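Long-range contacts in NADH:ubiquinone oxidoreductase, Na translocating, F subunit (Porphyromonas gingivalis, PDB 2R6H), which binds FAD and belongs to the ferredoxin reductase-like flavoproteins, joining an FAD-binding beta-barrel domain to a NAD-binding domain with a parallel, Rossmann-like sheet: residues Ser43-Lys48 against Met142-Gly148; Thr85-Tyr89 against Ile127-Ile132; Ala157-Gly163 against Arg186-Tyr192. One frame throughout, in Å; residues are numbered along the deposited sequence.

Contact 1 (Ser43-Lys48 against Met142-Gly148). With FAD (flavin-adenine dinucleotide), chain H.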
loop_
_atom_site.group_PDB
_atom_site.type_symbol
_atom_site.label_atom_id
_atom_site.label_comp_id
_atom_site.label_asym_id
_atom_site.label_seq_id
_atom_site.Cartn_x
_atom_site.Cartn_y
_atom_site.Cartn_z
ATOM N N SER A 43 -10.576 4.888 -3.482
ATOM C CA SER A 43 -10.313 5.889 -4.517
ATOM C C SER A 43 -8.915 6.454 -4.329
ATOM O O SER A 43 -8.301 6.279 -3.268
ATOM C CB SER A 43 -11.339 7.023 -4.479
ATOM O OG SER A 43 -12.442 6.772 -5.339
ATOM N N TYR A 44 -8.407 7.130 -5.353
ATOM C CA TYR A 44 -7.060 7.679 -5.262
ATOM C C TYR A 44 -7.037 9.153 -5.564
ATOM O O TYR A 44 -7.987 9.698 -6.117
ATOM C CB TYR A 44 -6.099 6.957 -6.205
ATOM C CG TYR A 44 -6.435 7.097 -7.674
ATOM C CD1 TYR A 44 -5.840 8.077 -8.461
ATOM C CD2 TYR A 44 -7.331 6.237 -8.277
ATOM C CE1 TYR A 44 -6.138 8.199 -9.812
ATOM C CE2 TYR A 44 -7.634 6.349 -9.627
ATOM C CZ TYR A 44 -7.039 7.331 -10.390
ATOM O OH TYR A 44 -7.359 7.428 -11.727
ATOM N N ALA A 45 -5.936 9.792 -5.191
ATOM C CA ALA A 45 -5.737 11.209 -5.458
ATOM C C ALA A 45 -4.525 11.401 -6.364
ATOM O O ALA A 45 -3.860 10.434 -6.736
ATOM C CB ALA A 45 -5.560 11.969 -4.158
ATOM N N GLN A 46 -4.230 12.643 -6.721
ATOM C CA GLN A 46 -3.095 12.895 -7.588
ATOM C C GLN A 46 -2.239 14.031 -7.094
ATOM O O GLN A 46 -2.757 15.102 -6.776
ATOM C CB GLN A 46 -3.578 13.227 -8.977
ATOM C CG GLN A 46 -4.531 12.233 -9.497
ATOM C CD GLN A 46 -4.611 12.304 -10.981
ATOM O OE1 GLN A 46 -4.865 13.369 -11.544
ATOM N NE2 GLN A 46 -4.376 11.173 -11.642
ATOM N N ILE A 47 -0.930 13.800 -7.057
ATOM C CA ILE A 47 0.013 14.827 -6.649
ATOM C C ILE A 47 0.613 15.501 -7.863
ATOM O O ILE A 47 0.923 14.843 -8.851
ATOM C CB ILE A 47 1.185 14.251 -5.835
ATOM C CG1 ILE A 47 0.688 13.260 -4.790
ATOM C CG2 ILE A 47 1.964 15.378 -5.166
ATOM C CD1 ILE A 47 -0.292 13.854 -3.821
ATOM N N LYS A 48 0.764 16.820 -7.789
ATOM C CA LYS A 48 1.560 17.524 -8.777
ATOM C C LYS A 48 3.006 17.411 -8.355
ATOM O O LYS A 48 3.377 17.808 -7.255
ATOM C CB LYS A 48 1.146 18.994 -8.920
ATOM C CG LYS A 48 0.099 19.230 -10.010
ATOM C CD LYS A 48 0.009 20.693 -10.456
ATOM C CE LYS A 48 -1.193 20.911 -11.389
ATOM N NZ LYS A 48 -1.336 22.337 -11.825
HETATM N N MSE A 142 0.434 20.190 -4.210
HETATM C CA MSE A 142 -0.833 20.332 -4.918
HETATM C C MSE A 142 -1.448 18.966 -5.089
HETATM O O MSE A 142 -0.787 18.039 -5.544
HETATM C CB MSE A 142 -0.617 20.957 -6.286
HETATM C CG MSE A 142 0.018 22.327 -6.236
HETATM SE SE MSE A 142 -1.130 23.684 -5.411
HETATM C CE MSE A 142 0.281 24.817 -4.628
HETATM N N MSE A 143 -2.716 18.836 -4.730
HETATM C CA MSE A 143 -3.344 17.532 -4.736
HETATM C C MSE A 143 -4.776 17.593 -5.218
HETATM O O MSE A 143 -5.538 18.455 -4.814
HETATM C CB MSE A 143 -3.300 16.931 -3.342
HETATM C CG MSE A 143 -3.601 15.463 -3.338
HETATM SE SE MSE A 143 -3.469 14.655 -1.575
HETATM C CE MSE A 143 -5.053 15.468 -0.764
ATOM N N SER A 144 -5.144 16.669 -6.088
ATOM C CA SER A 144 -6.517 16.610 -6.576
ATOM C C SER A 144 -7.135 15.246 -6.317
ATOM O O SER A 144 -6.429 14.249 -6.186
ATOM C CB SER A 144 -6.586 16.941 -8.074
ATOM O OG SER A 144 -5.629 16.212 -8.828
ATOM N N GLY A 145 -8.458 15.206 -6.249
ATOM C CA GLY A 145 -9.169 13.956 -6.068
ATOM C C GLY A 145 -10.629 14.220 -5.759
ATOM O O GLY A 145 -11.032 15.384 -5.706
ATOM N N PRO A 146 -11.422 13.145 -5.552
ATOM C CA PRO A 146 -10.965 11.750 -5.607
ATOM C C PRO A 146 -11.075 11.206 -7.024
ATOM O O PRO A 146 -11.790 11.785 -7.834
ATOM C CB PRO A 146 -11.992 11.019 -4.733
ATOM C CG PRO A 146 -13.031 12.041 -4.366
ATOM C CD PRO A 146 -12.859 13.203 -5.261
ATOM N N TYR A 147 -10.395 10.111 -7.316
ATOM C CA TYR A 147 -10.593 9.434 -8.582
ATOM C C TYR A 147 -10.816 7.956 -8.331
ATOM O O TYR A 147 -10.574 7.472 -7.221
ATOM C CB TYR A 147 -9.378 9.607 -9.489
ATOM C CG TYR A 147 -8.972 11.038 -9.712
ATOM C CD1 TYR A 147 -8.080 11.665 -8.853
ATOM C CD2 TYR A 147 -9.475 11.763 -10.785
ATOM C CE1 TYR A 147 -7.696 12.975 -9.051
ATOM C CE2 TYR A 147 -9.106 13.083 -10.995
ATOM C CZ TYR A 147 -8.211 13.688 -10.127
ATOM O OH TYR A 147 -7.822 15.001 -10.316
ATOM N N GLY A 148 -11.274 7.241 -9.353
ATOM C CA GLY A 148 -11.108 5.801 -9.411
ATOM C C GLY A 148 -12.392 5.056 -9.101
ATOM O O GLY A 148 -13.350 5.637 -8.593
HETATM P PA FAD H . 8.432 6.524 -12.401
HETATM O O1A FAD H . 7.029 6.432 -12.990
HETATM O O2A FAD H . 9.268 7.689 -12.940
HETATM O O5B FAD H . 9.237 5.130 -12.622
HETATM C C5B FAD H . 8.791 3.933 -12.003
HETATM C C4B FAD H . 9.916 2.905 -11.964
HETATM O O4B FAD H . 10.342 2.610 -13.281
HETATM C C3B FAD H . 11.129 3.413 -11.200
HETATM O O3B FAD H . 11.524 2.425 -10.280
HETATM C C2B FAD H . 12.216 3.596 -12.238
HETATM O O2B FAD H . 13.464 3.199 -11.714
HETATM C C1B FAD H . 11.760 2.665 -13.357
HETATM N N9A FAD H . 12.235 3.056 -14.715
HETATM C C8A FAD H . 12.166 4.291 -15.325
HETATM N N7A FAD H . 12.712 4.195 -16.565
HETATM C C5A FAD H . 13.129 2.914 -16.763
HETATM C C6A FAD H . 13.752 2.260 -17.837
HETATM N N6A FAD H . 14.128 2.940 -18.920
HETATM N N1A FAD H . 14.061 0.910 -17.738
HETATM C C2A FAD H . 13.758 0.205 -16.583
HETATM N N3A FAD H . 13.142 0.853 -15.522
HETATM C C4A FAD H . 12.834 2.185 -15.606
HETATM N N1 FAD H . 1.888 3.846 -5.578
HETATM C C2 FAD H . 2.070 3.926 -4.222
HETATM O O2 FAD H . 3.212 3.859 -3.789
HETATM N N3 FAD H . 0.978 4.077 -3.381
HETATM C C4 FAD H . -0.316 4.156 -3.889
HETATM O O4 FAD H . -1.329 4.294 -3.182
HETATM C C4X FAD H . -0.485 4.076 -5.260
HETATM N N5 FAD H . -1.761 4.153 -5.772
HETATM C C5X FAD H . -1.930 4.061 -7.140
HETATM C C6 FAD H . -3.223 4.127 -7.649
HETATM C C7 FAD H . -3.442 4.048 -9.019
HETATM C C7M FAD H . -4.857 4.130 -9.528
HETATM C C8 FAD H . -2.350 3.897 -9.876
HETATM C C8M FAD H . -2.557 3.801 -11.353
HETATM C C9 FAD H . -1.062 3.827 -9.359
HETATM C C9A FAD H . -0.838 3.910 -7.992
HETATM N N10 FAD H . 0.443 3.837 -7.468
HETATM C C10 FAD H . 0.616 3.917 -6.105
HETATM C "C1'" FAD H . 1.672 3.879 -8.326
HETATM C "C2'" FAD H . 2.136 5.323 -8.423
HETATM O "O2'" FAD H . 1.128 6.082 -9.044
HETATM C "C3'" FAD H . 3.425 5.469 -9.223
HETATM O "O3'" FAD H . 3.400 4.669 -10.383
HETATM C "C4'" FAD H . 4.611 5.124 -8.343
HETATM O "O4'" FAD H . 4.702 6.143 -7.383
HETATM C "C5'" FAD H . 5.905 5.104 -9.137
HETATM O "O5'" FAD H . 5.919 6.229 -9.984
HETATM P P FAD H . 7.180 7.227 -9.968
HETATM O O1P FAD H . 6.828 8.526 -10.653
HETATM O O2P FAD H . 7.658 7.429 -8.553
HETATM O O3P FAD H . 8.305 6.455 -10.790
#
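Main-chain hydrogen bonds hold strand 44-48 against strand 142-147 in antiparallel fashion, with axes 4.6 Å apart at an angle of 161°. Gln46 and Ser144 form a hydrogen-bonded pair (Gln46 N to Ser144 O 2.8 Å, Ser144 N to Gln46 O 2.9 Å), and Lys48 N reaches Met142 O at 3.0 Å. Tyr44 and Tyr147 pair likewise, Tyr147 N giving a 2.7 Å bond to Tyr44 O, but the register has moved by one residue. The extra residue marks a beta bulge, in the part of the strand that contains Gly145 and the cis peptide bond before Pro146.

Aromatic contacts follow from this pairing. Tyr147 CB makes a CH-pi contact 3.6 Å from the centroid of the Tyr44 ring, whose opposite face is met by FAD C7M, 3.5 Å from Tyr44 CD2. Gln46 in turn lies over a face of the Tyr147 ring, and Tyr147 OH hydrogen-bonds Ser144 OG at 2.9 Å.

Apolar packing occupies the other side of the sheet, where Ile47 CD1 meets CG of the selenomethionine Met143 at 3.7 Å. The strands are neighbours in the FAD-binding domain's antiparallel sheet, a beta-barrel as in ferredoxin reductase-like proteins, and here Tyr44 meets the flavin.

Contact 2 (Thr85-Tyr89 against Ile127-Ile132). With FAD (flavin-adenine dinucleotide), chain H.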
loop_
_atom_site.group_PDB
_atom_site.type_symbol
_atom_site.label_atom_id
_atom_site.label_comp_id
_atom_site.label_asym_id
_atom_site.label_seq_id
_atom_site.Cartn_x
_atom_site.Cartn_y
_atom_site.Cartn_z
ATOM N N THR A 85 4.588 17.082 -13.787
ATOM C CA THR A 85 3.778 15.884 -14.001
ATOM C C THR A 85 2.843 15.585 -12.836
ATOM O O THR A 85 2.848 16.264 -11.821
ATOM C CB THR A 85 4.652 14.641 -14.281
ATOM O OG1 THR A 85 3.829 13.579 -14.785
ATOM C CG2 THR A 85 5.369 14.187 -13.014
ATOM N N VAL A 86 2.037 14.551 -12.997
ATOM C CA VAL A 86 1.001 14.234 -12.036
ATOM C C VAL A 86 1.054 12.732 -11.733
ATOM O O VAL A 86 1.368 11.926 -12.609
ATOM C CB VAL A 86 -0.393 14.667 -12.597
ATOM C CG1 VAL A 86 -1.514 14.369 -11.614
ATOM C CG2 VAL A 86 -0.386 16.143 -12.928
ATOM N N ARG A 87 0.770 12.338 -10.500
ATOM C CA ARG A 87 0.886 10.923 -10.170
ATOM C C ARG A 87 -0.180 10.448 -9.200
ATOM O O ARG A 87 -0.651 11.210 -8.348
ATOM C CB ARG A 87 2.273 10.599 -9.619
ATOM C CG ARG A 87 2.622 9.140 -9.740
ATOM C CD ARG A 87 2.704 8.706 -11.192
ATOM N NE ARG A 87 4.053 8.850 -11.735
ATOM C CZ ARG A 87 4.420 9.758 -12.638
ATOM N NH1 ARG A 87 5.680 9.809 -13.060
ATOM N NH2 ARG A 87 3.533 10.617 -13.127
ATOM N N ALA A 88 -0.539 9.174 -9.327
ATOM C CA ALA A 88 -1.645 8.604 -8.560
ATOM C C ALA A 88 -1.224 7.975 -7.220
ATOM O O ALA A 88 -0.298 7.159 -7.170
ATOM C CB ALA A 88 -2.394 7.583 -9.411
ATOM N N TYR A 89 -1.910 8.354 -6.143
ATOM C CA TYR A 89 -1.733 7.676 -4.862
ATOM C C TYR A 89 -3.076 7.420 -4.174
ATOM O O TYR A 89 -3.936 8.305 -4.127
ATOM C CB TYR A 89 -0.718 8.416 -3.969
ATOM C CG TYR A 89 0.651 8.430 -4.610
ATOM C CD1 TYR A 89 1.477 7.322 -4.542
ATOM C CD2 TYR A 89 1.091 9.527 -5.330
ATOM C CE1 TYR A 89 2.715 7.310 -5.160
ATOM C CE2 TYR A 89 2.324 9.531 -5.946
ATOM C CZ TYR A 89 3.136 8.418 -5.863
ATOM O OH TYR A 89 4.368 8.415 -6.488
ATOM N N ILE A 127 10.461 9.503 -10.708
ATOM C CA ILE A 127 10.483 10.954 -10.558
ATOM C C ILE A 127 9.457 11.440 -9.539
ATOM O O ILE A 127 9.621 12.497 -8.946
ATOM C CB ILE A 127 10.320 11.724 -11.909
ATOM C CG1 ILE A 127 8.864 11.776 -12.325
ATOM C CG2 ILE A 127 11.173 11.133 -13.018
ATOM C CD1 ILE A 127 8.196 13.040 -11.899
ATOM N N SER A 128 8.402 10.672 -9.326
ATOM C CA SER A 128 7.390 11.084 -8.372
ATOM C C SER A 128 7.706 10.607 -6.961
ATOM O O SER A 128 7.863 11.404 -6.034
ATOM C CB SER A 128 6.021 10.581 -8.802
ATOM O OG SER A 128 5.077 10.786 -7.768
ATOM N N SER A 129 7.785 9.298 -6.787
ATOM C CA SER A 129 8.111 8.768 -5.479
ATOM C C SER A 129 9.353 9.471 -4.901
ATOM O O SER A 129 9.385 9.786 -3.713
ATOM C CB SER A 129 8.296 7.258 -5.539
ATOM O OG SER A 129 9.431 6.938 -6.315
ATOM N N SER A 130 10.351 9.745 -5.745
ATOM C CA SER A 130 11.596 10.362 -5.288
ATOM C C SER A 130 11.367 11.759 -4.746
ATOM O O SER A 130 12.071 12.175 -3.833
ATOM C CB SER A 130 12.660 10.409 -6.390
ATOM O OG SER A 130 13.023 9.114 -6.825
ATOM N N TYR A 131 10.399 12.489 -5.299
ATOM C CA TYR A 131 10.123 13.850 -4.835
ATOM C C TYR A 131 9.386 13.771 -3.519
ATOM O O TYR A 131 9.755 14.444 -2.561
ATOM C CB TYR A 131 9.314 14.670 -5.855
ATOM C CG TYR A 131 8.880 16.042 -5.353
ATOM C CD1 TYR A 131 9.797 17.082 -5.202
ATOM C CD2 TYR A 131 7.553 16.303 -5.039
ATOM C CE1 TYR A 131 9.402 18.339 -4.749
ATOM C CE2 TYR A 131 7.147 17.559 -4.581
ATOM C CZ TYR A 131 8.069 18.571 -4.442
ATOM O OH TYR A 131 7.655 19.802 -3.984
ATOM N N ILE A 132 8.350 12.943 -3.466
ATOM C CA ILE A 132 7.590 12.798 -2.234
ATOM C C ILE A 132 8.507 12.432 -1.077
ATOM O O ILE A 132 8.420 13.018 0.001
ATOM C CB ILE A 132 6.477 11.756 -2.368
ATOM C CG1 ILE A 132 5.395 12.289 -3.314
ATOM C CG2 ILE A 132 5.895 11.452 -1.009
ATOM C CD1 ILE A 132 4.529 11.223 -3.939
HETATM P PA FAD H . 8.432 6.524 -12.401
HETATM O O1A FAD H . 7.029 6.432 -12.990
HETATM O O2A FAD H . 9.268 7.689 -12.940
HETATM O O5B FAD H . 9.237 5.130 -12.622
HETATM C C5B FAD H . 8.791 3.933 -12.003
HETATM C C4B FAD H . 9.916 2.905 -11.964
HETATM O O4B FAD H . 10.342 2.610 -13.281
HETATM C C3B FAD H . 11.129 3.413 -11.200
HETATM O O3B FAD H . 11.524 2.425 -10.280
HETATM C C2B FAD H . 12.216 3.596 -12.238
HETATM O O2B FAD H . 13.464 3.199 -11.714
HETATM C C1B FAD H . 11.760 2.665 -13.357
HETATM N N9A FAD H . 12.235 3.056 -14.715
HETATM C C8A FAD H . 12.166 4.291 -15.325
HETATM N N7A FAD H . 12.712 4.195 -16.565
HETATM C C5A FAD H . 13.129 2.914 -16.763
HETATM C C6A FAD H . 13.752 2.260 -17.837
HETATM N N6A FAD H . 14.128 2.940 -18.920
HETATM N N1A FAD H . 14.061 0.910 -17.738
HETATM C C2A FAD H . 13.758 0.205 -16.583
HETATM N N3A FAD H . 13.142 0.853 -15.522
HETATM C C4A FAD H . 12.834 2.185 -15.606
HETATM N N1 FAD H . 1.888 3.846 -5.578
HETATM C C2 FAD H . 2.070 3.926 -4.222
HETATM O O2 FAD H . 3.212 3.859 -3.789
HETATM N N3 FAD H . 0.978 4.077 -3.381
HETATM C C4 FAD H . -0.316 4.156 -3.889
HETATM O O4 FAD H . -1.329 4.294 -3.182
HETATM C C4X FAD H . -0.485 4.076 -5.260
HETATM N N5 FAD H . -1.761 4.153 -5.772
HETATM C C5X FAD H . -1.930 4.061 -7.140
HETATM C C6 FAD H . -3.223 4.127 -7.649
HETATM C C7 FAD H . -3.442 4.048 -9.019
HETATM C C7M FAD H . -4.857 4.130 -9.528
HETATM C C8 FAD H . -2.350 3.897 -9.876
HETATM C C8M FAD H . -2.557 3.801 -11.353
HETATM C C9 FAD H . -1.062 3.827 -9.359
HETATM C C9A FAD H . -0.838 3.910 -7.992
HETATM N N10 FAD H . 0.443 3.837 -7.468
HETATM C C10 FAD H . 0.616 3.917 -6.105
HETATM C "C1'" FAD H . 1.672 3.879 -8.326
HETATM C "C2'" FAD H . 2.136 5.323 -8.423
HETATM O "O2'" FAD H . 1.128 6.082 -9.044
HETATM C "C3'" FAD H . 3.425 5.469 -9.223
HETATM O "O3'" FAD H . 3.400 4.669 -10.383
HETATM C "C4'" FAD H . 4.611 5.124 -8.343
HETATM O "O4'" FAD H . 4.702 6.143 -7.383
HETATM C "C5'" FAD H . 5.905 5.104 -9.137
HETATM O "O5'" FAD H . 5.919 6.229 -9.984
HETATM P P FAD H . 7.180 7.227 -9.968
HETATM O O1P FAD H . 6.828 8.526 -10.653
HETATM O O2P FAD H . 7.658 7.429 -8.553
HETATM O O3P FAD H . 8.305 6.455 -10.790
#
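This strand-to-helix contact lines the FAD site: strand 85-89, at an outermost position in the antiparallel sheet, packs beside helix 127-132, the axes 9.3 Å apart and crossing at -79°. At that separation side chains make the junction. Tyr89 OH and Ser128 OG share a 2.8 Å hydrogen bond, Tyr89 CE2 packs on Ile132 CD1 at 3.4 Å, and Ser128 CB lies over one face of the Arg87 guanidinium. Thr85, Arg87 and Tyr89 point toward the helix, whereas the alternating Val86 and Ala88 point away.

The diphosphate lies along one side of this junction, held from both elements. Arg87 NE and NH1 each donate to FAD O1P at 3.0 Å, although the modelled position of that oxygen is less certain. From the helix come main-chain donors: Ile127 N to FAD O2A at 3.1 Å, Ser128 N to FAD O1P at 3.0 Å and Ser129 N to FAD O2P at 2.6 Å. On the ribityl chain, FAD O2' donates to Ala88 O at 2.6 Å and lies over a face of the Tyr89 ring. An Arg-x-Tyr-Ser sequence, here Arg87 to Ser90, opposite a phosphate-binding helix is the FAD-binding signature of the ferredoxin reductase family.

Contact 3 (Ala157-Gly163 against Arg186-Tyr192)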
loop_
_atom_site.group_PDB
_atom_site.type_symbol
_atom_site.label_atom_id
_atom_site.label_comp_id
_atom_site.label_asym_id
_atom_site.label_seq_id
_atom_site.Cartn_x
_atom_site.Cartn_y
_atom_site.Cartn_z
ATOM N N ALA A 157 -21.761 -10.972 0.903
ATOM C CA ALA A 157 -20.747 -11.993 0.602
ATOM C C ALA A 157 -19.547 -11.984 1.551
ATOM O O ALA A 157 -19.244 -10.965 2.168
ATOM C CB ALA A 157 -20.268 -11.824 -0.822
ATOM N N GLU A 158 -18.850 -13.110 1.663
ATOM C CA GLU A 158 -17.593 -13.100 2.400
ATOM C C GLU A 158 -16.573 -12.269 1.643
ATOM O O GLU A 158 -16.532 -12.305 0.421
ATOM C CB GLU A 158 -17.044 -14.513 2.603
ATOM C CG GLU A 158 -15.724 -14.537 3.366
ATOM C CD GLU A 158 -15.155 -15.941 3.572
ATOM O OE1 GLU A 158 -15.882 -16.941 3.330
ATOM O OE2 GLU A 158 -13.970 -16.029 3.988
HETATM N N MSE A 159 -15.752 -11.521 2.368
HETATM C CA MSE A 159 -14.669 -10.792 1.745
HETATM C C MSE A 159 -13.325 -11.382 2.156
HETATM O O MSE A 159 -13.111 -11.732 3.321
HETATM C CB MSE A 159 -14.716 -9.321 2.135
HETATM C CG MSE A 159 -16.117 -8.742 2.253
HETATM SE SE MSE A 159 -16.155 -6.770 2.270
HETATM C CE MSE A 159 -17.456 -6.491 3.717
ATOM N N LEU A 160 -12.429 -11.495 1.182
ATOM C CA LEU A 160 -11.045 -11.868 1.435
ATOM C C LEU A 160 -10.120 -10.829 0.818
ATOM O O LEU A 160 -10.066 -10.694 -0.404
ATOM C CB LEU A 160 -10.746 -13.240 0.840
ATOM C CG LEU A 160 -9.563 -14.019 1.422
ATOM C CD1 LEU A 160 -9.707 -15.509 1.123
ATOM C CD2 LEU A 160 -8.247 -13.478 0.887
ATOM N N TYR A 161 -9.405 -10.088 1.665
ATOM C CA TYR A 161 -8.463 -9.064 1.212
ATOM C C TYR A 161 -7.052 -9.620 1.091
ATOM O O TYR A 161 -6.572 -10.318 1.980
ATOM C CB TYR A 161 -8.469 -7.875 2.172
ATOM C CG TYR A 161 -9.638 -6.949 1.969
ATOM C CD1 TYR A 161 -10.864 -7.199 2.569
ATOM C CD2 TYR A 161 -9.519 -5.826 1.163
ATOM C CE1 TYR A 161 -11.931 -6.353 2.368
ATOM C CE2 TYR A 161 -10.581 -4.974 0.958
ATOM C CZ TYR A 161 -11.784 -5.239 1.563
ATOM O OH TYR A 161 -12.836 -4.378 1.351
ATOM N N ILE A 162 -6.391 -9.316 -0.015
ATOM C CA ILE A 162 -5.036 -9.791 -0.251
ATOM C C ILE A 162 -4.147 -8.596 -0.546
ATOM O O ILE A 162 -4.215 -8.037 -1.635
ATOM C CB ILE A 162 -4.958 -10.699 -1.500
ATOM C CG1 ILE A 162 -5.963 -11.845 -1.424
ATOM C CG2 ILE A 162 -3.549 -11.231 -1.680
ATOM C CD1 ILE A 162 -5.893 -12.769 -2.604
ATOM N N GLY A 163 -3.304 -8.194 0.391
ATOM C CA GLY A 163 -2.452 -7.056 0.124
ATOM C C GLY A 163 -0.983 -7.397 0.040
ATOM O O GLY A 163 -0.538 -8.377 0.637
ATOM N N ARG A 186 -20.516 -8.403 7.931
ATOM C CA ARG A 186 -19.928 -9.279 6.941
ATOM C C ARG A 186 -18.704 -9.995 7.519
ATOM O O ARG A 186 -18.073 -9.494 8.454
ATOM C CB ARG A 186 -19.527 -8.466 5.721
ATOM C CG ARG A 186 -20.688 -8.060 4.876
ATOM C CD ARG A 186 -20.393 -8.430 3.446
ATOM N NE ARG A 186 -20.196 -7.276 2.589
ATOM C CZ ARG A 186 -19.604 -7.326 1.404
ATOM N NH1 ARG A 186 -19.114 -8.473 0.938
ATOM N NH2 ARG A 186 -19.488 -6.215 0.693
ATOM N N LYS A 187 -18.379 -11.165 6.971
ATOM C CA LYS A 187 -17.162 -11.871 7.338
ATOM C C LYS A 187 -16.008 -11.423 6.444
ATOM O O LYS A 187 -16.118 -11.412 5.217
ATOM C CB LYS A 187 -17.367 -13.375 7.249
ATOM C CG LYS A 187 -16.110 -14.173 7.519
ATOM C CD LYS A 187 -16.427 -15.412 8.347
ATOM C CE LYS A 187 -15.335 -16.455 8.213
ATOM N NZ LYS A 187 -14.980 -16.656 6.787
ATOM N N VAL A 188 -14.904 -11.035 7.071
ATOM C CA VAL A 188 -13.850 -10.321 6.363
ATOM C C VAL A 188 -12.476 -10.757 6.843
ATOM O O VAL A 188 -12.151 -10.595 8.013
ATOM C CB VAL A 188 -13.961 -8.777 6.582
ATOM C CG1 VAL A 188 -12.856 -8.063 5.836
ATOM C CG2 VAL A 188 -15.318 -8.242 6.146
ATOM N N SER A 189 -11.664 -11.303 5.950
ATOM C CA SER A 189 -10.277 -11.572 6.292
ATOM C C SER A 189 -9.350 -10.705 5.439
ATOM O O SER A 189 -9.651 -10.401 4.280
ATOM C CB SER A 189 -9.944 -13.058 6.114
ATOM O OG SER A 189 -10.092 -13.479 4.764
ATOM N N TYR A 190 -8.225 -10.302 6.018
ATOM C CA TYR A 190 -7.205 -9.564 5.282
ATOM C C TYR A 190 -5.886 -10.308 5.401
ATOM O O TYR A 190 -5.388 -10.500 6.496
ATOM C CB TYR A 190 -7.073 -8.165 5.861
ATOM C CG TYR A 190 -6.061 -7.286 5.182
ATOM C CD1 TYR A 190 -5.720 -7.479 3.864
ATOM C CD2 TYR A 190 -5.469 -6.234 5.858
ATOM C CE1 TYR A 190 -4.798 -6.658 3.241
ATOM C CE2 TYR A 190 -4.558 -5.405 5.240
ATOM C CZ TYR A 190 -4.220 -5.616 3.933
ATOM O OH TYR A 190 -3.299 -4.793 3.311
ATOM N N TRP A 191 -5.338 -10.749 4.278
ATOM C CA TRP A 191 -4.065 -11.455 4.260
ATOM C C TRP A 191 -3.016 -10.571 3.620
ATOM O O TRP A 191 -3.022 -10.393 2.407
ATOM C CB TRP A 191 -4.190 -12.740 3.441
ATOM C CG TRP A 191 -5.198 -13.697 3.984
ATOM C CD1 TRP A 191 -6.556 -13.563 3.956
ATOM C CD2 TRP A 191 -4.936 -14.934 4.643
ATOM N NE1 TRP A 191 -7.155 -14.640 4.560
ATOM C CE2 TRP A 191 -6.178 -15.496 4.990
ATOM C CE3 TRP A 191 -3.773 -15.626 4.967
ATOM C CZ2 TRP A 191 -6.284 -16.714 5.643
ATOM C CZ3 TRP A 191 -3.882 -16.828 5.613
ATOM C CH2 TRP A 191 -5.124 -17.361 5.946
ATOM N N TYR A 192 -2.112 -10.017 4.415
ATOM C CA TYR A 192 -1.078 -9.130 3.874
ATOM C C TYR A 192 0.287 -9.805 3.838
ATOM O O TYR A 192 0.740 -10.349 4.836
ATOM C CB TYR A 192 -0.990 -7.854 4.712
ATOM C CG TYR A 192 0.062 -6.869 4.245
ATOM C CD1 TYR A 192 -0.218 -5.948 3.239
ATOM C CD2 TYR A 192 1.329 -6.850 4.813
ATOM C CE1 TYR A 192 0.742 -5.041 2.811
ATOM C CE2 TYR A 192 2.288 -5.952 4.394
ATOM C CZ TYR A 192 1.989 -5.051 3.396
ATOM O OH TYR A 192 2.949 -4.168 2.982
#
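A salt bridge between Glu158 OE2 and Lys187 NZ, 3.0 Å apart, and a hydrogen bond from Arg186 NH1 to Ala157 O at 2.8 Å secure one end of this parallel strand pair. Both have further partners: Glu158 and Lys187 each hydrogen-bond the Tyr246 hydroxyl, and Arg186 forms a salt bridge with Glu257. Strands 158-164 and 188-194 are the two strands of a beta-alpha-beta unit connected through helix 168-181, part of the five-stranded parallel sheet of the Rossmann-like NAD-binding domain.

Along the pair, hydrogen bonds alternate as parallel strands require. Odd-numbered residues of 159-163 supply the groups on one side: Met159 N to Lys187 O (2.9 Å), Ser189 N to Met159 O (3.0 Å), Tyr161 N to Ser189 O (2.6 Å), Trp191 N to Tyr161 O (2.6 Å) and Gly163 N to Trp191 O (3.0 Å). Leu160 and Ile162 use their own main chain to bond strand 256-261 instead, which places strand 158-164 inside the sheet.

Packing differs between the faces. With Leu160 and Ile162 lie Ser189 and Trp191, and Leu160 CD2 comes within 3.5 Å of Trp191 CD1; helix 238-247 covers this side. On the other, under helix 168-181, the selenomethionine Met159 touches Val188, while Tyr161 CB packs on Tyr190 CD1 at 3.3 Å. The Tyr190 ring turns its edge to Gly163, where a CB would clash, falling 2.5 Å from Tyr190 OH.

Contacts 1 and 2 meet in one antiparallel sheet, their centres 11 Å apart. Strand 44-49 is shared ground, since its other edge pairs with strand 85-90: Ala45 N lies 2.7 Å from Tyr89 O and Ile47 N 2.9 Å from Arg87 O, both probable hydrogen bonds. Both touch FAD, contact 1 at the flavin ring and contact 2 at the ribityl chain and diphosphate. Contact 3 belongs to the separate parallel sheet; its centre is 26 Å from that of contact 1 and 29 Å from that of contact 2. Strand 158-164 nevertheless follows strand 140-147 directly in the chain, and the Tyr192 side chain lies about 11 Å from FAD.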